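Local coordinates for Trp Repressor Binding Protein (Bacillus subtilis, PDB 1RLI), which is probably an NAD(P)H-dependent oxidoreductase of the SsuE family that uses FMN as its cofactor, at the interface of chains A and B and the interface of chains A and C. Coordinates in Å, arbitrary orientation; residue numbers count along the deposited sequence, not the author numbering. Chains: chain A/B/C, Trp Repressor Binding Protein.

Contact 1: the interface of chains A and B. Residues chain A 168-169, 172; chain B 172, 176.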
loop_
_atom_site.group_PDB
_atom_site.type_symbol
_atom_site.label_atom_id
_atom_site.label_comp_id
_atom_site.label_asym_id
_atom_site.label_seq_id
_atom_site.Cartn_x
_atom_site.Cartn_y
_atom_site.Cartn_z
ATOM N N HIS A 168 2.250 15.841 19.021
ATOM C CA HIS A 168 1.063 15.803 19.861
ATOM C C HIS A 168 -0.029 14.866 19.367
ATOM O O HIS A 168 -0.729 14.263 20.173
ATOM C CB HIS A 168 0.520 17.224 20.051
ATOM C CG HIS A 168 1.507 18.150 20.688
ATOM N ND1 HIS A 168 2.002 17.944 21.960
ATOM C CD2 HIS A 168 2.150 19.241 20.206
ATOM C CE1 HIS A 168 2.911 18.864 22.230
ATOM N NE2 HIS A 168 3.021 19.663 21.184
ATOM N N GLN A 169 -0.186 14.741 18.052
ATOM C CA GLN A 169 -1.209 13.845 17.531
ATOM C C GLN A 169 -0.863 12.419 17.982
ATOM O O GLN A 169 -1.717 11.690 18.485
ATOM C CB GLN A 169 -1.271 13.927 15.998
ATOM C CG GLN A 169 -2.199 12.890 15.336
ATOM C CD GLN A 169 -2.299 13.058 13.813
ATOM O OE1 GLN A 169 -1.309 13.359 13.138
ATOM N NE2 GLN A 169 -3.497 12.849 13.268
ATOM N N SER A 172 -1.354 11.821 21.868
ATOM C CA SER A 172 -2.770 11.750 22.211
ATOM C C SER A 172 -3.331 10.385 21.800
ATOM O O SER A 172 -4.006 9.709 22.592
ATOM C CB SER A 172 -3.526 12.887 21.502
ATOM O OG SER A 172 -4.921 12.785 21.711
ATOM N N SER B 172 -10.005 14.244 17.900
ATOM C CA SER B 172 -8.746 14.677 18.502
ATOM C C SER B 172 -7.751 14.942 17.381
ATOM O O SER B 172 -7.189 16.033 17.267
ATOM C CB SER B 172 -8.178 13.580 19.411
ATOM O OG SER B 172 -9.104 13.205 20.413
ATOM N N ARG B 176 -5.731 18.154 16.253
ATOM C CA ARG B 176 -4.276 18.193 16.245
ATOM C C ARG B 176 -3.667 18.033 14.853
ATOM O O ARG B 176 -2.463 17.817 14.733
ATOM C CB ARG B 176 -3.751 17.103 17.177
ATOM C CG ARG B 176 -4.361 17.184 18.562
ATOM C CD ARG B 176 -4.105 15.941 19.380
ATOM N NE ARG B 176 -4.700 16.054 20.709
ATOM C CZ ARG B 176 -4.351 16.970 21.608
ATOM N NH1 ARG B 176 -3.407 17.863 21.326
ATOM N NH2 ARG B 176 -4.942 16.993 22.796
HETATM O O HOH W 1 -6.192 14.376 23.119
#
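A:Ser172 and B:Arg176 meet in a two-fold symmetric, helix-end interface between copies of one protein; it joins chains A and B in the deposited tetramer, although the structure alone does not show whether this pairing forms in the cell. On the A side the surface is the start of helix 168-176, whose A:His168, A:Gln169 and A:Ser172 face chain B. B:Arg176 lies along it from just beyond the end of helix 168-175 of chain B. Its chain runs extended from CG to NE (chi2 166°, chi3 180°), which carries the methylene groups alongside the A helix before the guanidinium group is reached. CD of B:Arg176 packs 3.8 Å from CB of A:Ser172. The same CD of B:Arg176 lies 3.9 Å from the backbone O of A:His168, and A:Gln169 contributes mainly its backbone CA and its CB. An arginine suits this place because its long aliphatic stem can pack while its polar head reaches toward water. Serine suits the opposite position: it is small enough to let the stem come close to the helix and still offers a hydroxyl. NE of B:Arg176 comes to 3.4 Å from OG of A:Ser172, a proximity rather than a bond. Water 1 bridges the two sides, 2.5 Å from the hydroxyl OG of A:Ser172 and 2.9 Å from NH2 of B:Arg176, with 148° at the hydrogen.

Contact 2: the interface of chains A and C. Residues chain A 83-84; chain C 94, 97-98, 101, 145-146.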
loop_
_atom_site.group_PDB
_atom_site.type_symbol
_atom_site.label_atom_id
_atom_site.label_comp_id
_atom_site.label_asym_id
_atom_site.label_seq_id
_atom_site.Cartn_x
_atom_site.Cartn_y
_atom_site.Cartn_z
ATOM N N TRP A 83 14.230 1.488 7.833
ATOM C CA TRP A 83 14.060 1.232 6.414
ATOM C C TRP A 83 12.625 0.892 6.049
ATOM O O TRP A 83 12.356 -0.067 5.319
ATOM C CB TRP A 83 15.045 0.134 5.957
ATOM C CG TRP A 83 16.457 0.643 6.049
ATOM C CD1 TRP A 83 17.291 0.569 7.131
ATOM C CD2 TRP A 83 17.129 1.444 5.082
ATOM N NE1 TRP A 83 18.437 1.291 6.893
ATOM C CE2 TRP A 83 18.364 1.836 5.641
ATOM C CE3 TRP A 83 16.801 1.882 3.793
ATOM C CZ2 TRP A 83 19.274 2.641 4.953
ATOM C CZ3 TRP A 83 17.700 2.682 3.115
ATOM C CH2 TRP A 83 18.924 3.053 3.697
ATOM N N PHE A 84 11.722 1.704 6.593
ATOM C CA PHE A 84 10.289 1.605 6.328
ATOM C C PHE A 84 9.711 0.286 6.756
ATOM O O PHE A 84 8.695 -0.154 6.226
ATOM C CB PHE A 84 10.064 1.853 4.832
ATOM C CG PHE A 84 10.725 3.102 4.358
ATOM C CD1 PHE A 84 10.145 4.356 4.629
ATOM C CD2 PHE A 84 11.966 3.051 3.723
ATOM C CE1 PHE A 84 10.785 5.515 4.271
ATOM C CE2 PHE A 84 12.624 4.219 3.366
ATOM C CZ PHE A 84 12.035 5.447 3.637
ATOM N N ILE C 94 19.875 -5.036 4.492
ATOM C CA ILE C 94 19.456 -3.674 4.167
ATOM C C ILE C 94 19.531 -2.744 5.402
ATOM O O ILE C 94 19.962 -1.591 5.278
ATOM C CB ILE C 94 18.024 -3.695 3.532
ATOM C CG1 ILE C 94 18.119 -4.367 2.151
ATOM C CG2 ILE C 94 17.451 -2.275 3.394
ATOM C CD1 ILE C 94 16.750 -4.651 1.479
ATOM N N TRP C 97 22.669 -0.895 5.883
ATOM C CA TRP C 97 23.038 0.217 5.003
ATOM C C TRP C 97 23.117 1.484 5.864
ATOM O O TRP C 97 23.793 2.438 5.513
ATOM C CB TRP C 97 22.003 0.421 3.887
ATOM C CG TRP C 97 22.053 -0.635 2.818
ATOM C CD1 TRP C 97 22.878 -1.726 2.774
ATOM C CD2 TRP C 97 21.198 -0.730 1.675
ATOM N NE1 TRP C 97 22.581 -2.496 1.674
ATOM C CE2 TRP C 97 21.550 -1.911 0.986
ATOM C CE3 TRP C 97 20.162 0.066 1.174
ATOM C CZ2 TRP C 97 20.896 -2.327 -0.185
ATOM C CZ3 TRP C 97 19.503 -0.343 0.008
ATOM C CH2 TRP C 97 19.879 -1.536 -0.659
ATOM N N SER C 98 22.406 1.506 6.990
ATOM C CA SER C 98 22.466 2.678 7.860
ATOM C C SER C 98 23.906 2.867 8.340
ATOM O O SER C 98 24.376 4.000 8.474
ATOM C CB SER C 98 21.535 2.517 9.067
ATOM O OG SER C 98 20.193 2.739 8.656
ATOM N N LEU C 101 26.256 3.969 5.401
ATOM C CA LEU C 101 26.071 5.371 5.043
ATOM C C LEU C 101 26.907 6.281 5.941
ATOM O O LEU C 101 27.027 7.481 5.679
ATOM C CB LEU C 101 24.593 5.746 5.144
ATOM C CG LEU C 101 23.741 5.231 3.974
ATOM C CD1 LEU C 101 22.269 5.230 4.359
ATOM C CD2 LEU C 101 23.962 6.115 2.758
ATOM N N PHE C 145 14.592 6.220 -1.168
ATOM C CA PHE C 145 15.417 6.885 -0.164
ATOM C C PHE C 145 16.875 6.934 -0.637
ATOM O O PHE C 145 17.583 7.924 -0.413
ATOM C CB PHE C 145 15.302 6.128 1.164
ATOM C CG PHE C 145 16.186 6.679 2.261
ATOM C CD1 PHE C 145 15.753 7.728 3.066
ATOM C CD2 PHE C 145 17.475 6.181 2.439
ATOM C CE1 PHE C 145 16.607 8.287 4.044
ATOM C CE2 PHE C 145 18.335 6.727 3.405
ATOM C CZ PHE C 145 17.895 7.783 4.206
ATOM N N MET C 146 17.308 5.862 -1.293
ATOM C CA MET C 146 18.666 5.736 -1.795
ATOM C C MET C 146 18.814 6.377 -3.171
ATOM O O MET C 146 19.917 6.439 -3.699
ATOM C CB MET C 146 19.076 4.259 -1.877
ATOM C CG MET C 146 19.152 3.526 -0.541
ATOM S SD MET C 146 20.376 4.186 0.627
ATOM C CE MET C 146 21.953 3.666 -0.137
#
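A:Trp83 and A:Phe84 sit in a loop with positive phi at both residues, a left-handed backbone turn that presents their rings to chain C, where helices 88-95, 97-100 and 133-146 supply the receiving surface. The indole of A:Trp83 is the centre of the contact. Its CG is anti to the carbonyl carbon (chi1 -67°), which swings the ring off the loop and in among side chains of chain C. One face looks onto the end of helix 88-95: the carbonyl O of C:Ile94 stands 3.6 Å above the plane of A:Trp83, toward the rim, and the CG2 methyl packs near CG and CD2. CB of C:Trp97 comes over this same face, 3.7 Å from CZ2 of A:Trp83. C:Phe145 approaches from the opposite face, so the indole is sandwiched; the two rings meet edge-to-face, their planes nearly perpendicular, with CD2 of C:Phe145 3.6 Å from CZ3 of A:Trp83. At the pyrrole edge, NE1 of A:Trp83 donates a hydrogen bond of 2.9 Å to the hydroxyl OG of C:Ser98. This oxygen is tilted 23° from the ring plane and the angle at the hydrogen is 143°, so the bond is bent; it nevertheless gives the indole N-H a polar partner and should help fix the ring's rotation. The bent chain of C:Met146 brings its SD to 3.6 Å from CH2 of A:Trp83, a soft, polarisable atom well suited to an aromatic rim. CD1 of C:Leu101 meets the rim at CZ2 and CH2. Beside this, A:Phe84 touches CB of C:Phe145 through CE2, extending the hydrophobic patch. Tryptophan suits the place because it joins a broad apolar surface to one directional donor. The site thus plugs a loop of one subunit into a pocket of another and, with its symmetric twin, probably helps hold chains A and C together.

Contact 1 and contact 2 lie about 29 Å apart, measured between the centres of their C-alpha atoms, and have no residue in common. On chain A they draw on separate elements, the C-terminal helix 168-176 for contact 1 and the loop following strand 74-80 for contact 2. One subunit can therefore touch two neighbours at once, and since both interfaces are two-fold symmetric, together they are compatible with building the deposited tetramer. They differ in character: contact 1 pairs an arginine stem with a water bridge, whereas contact 2 is built on an inserted indole.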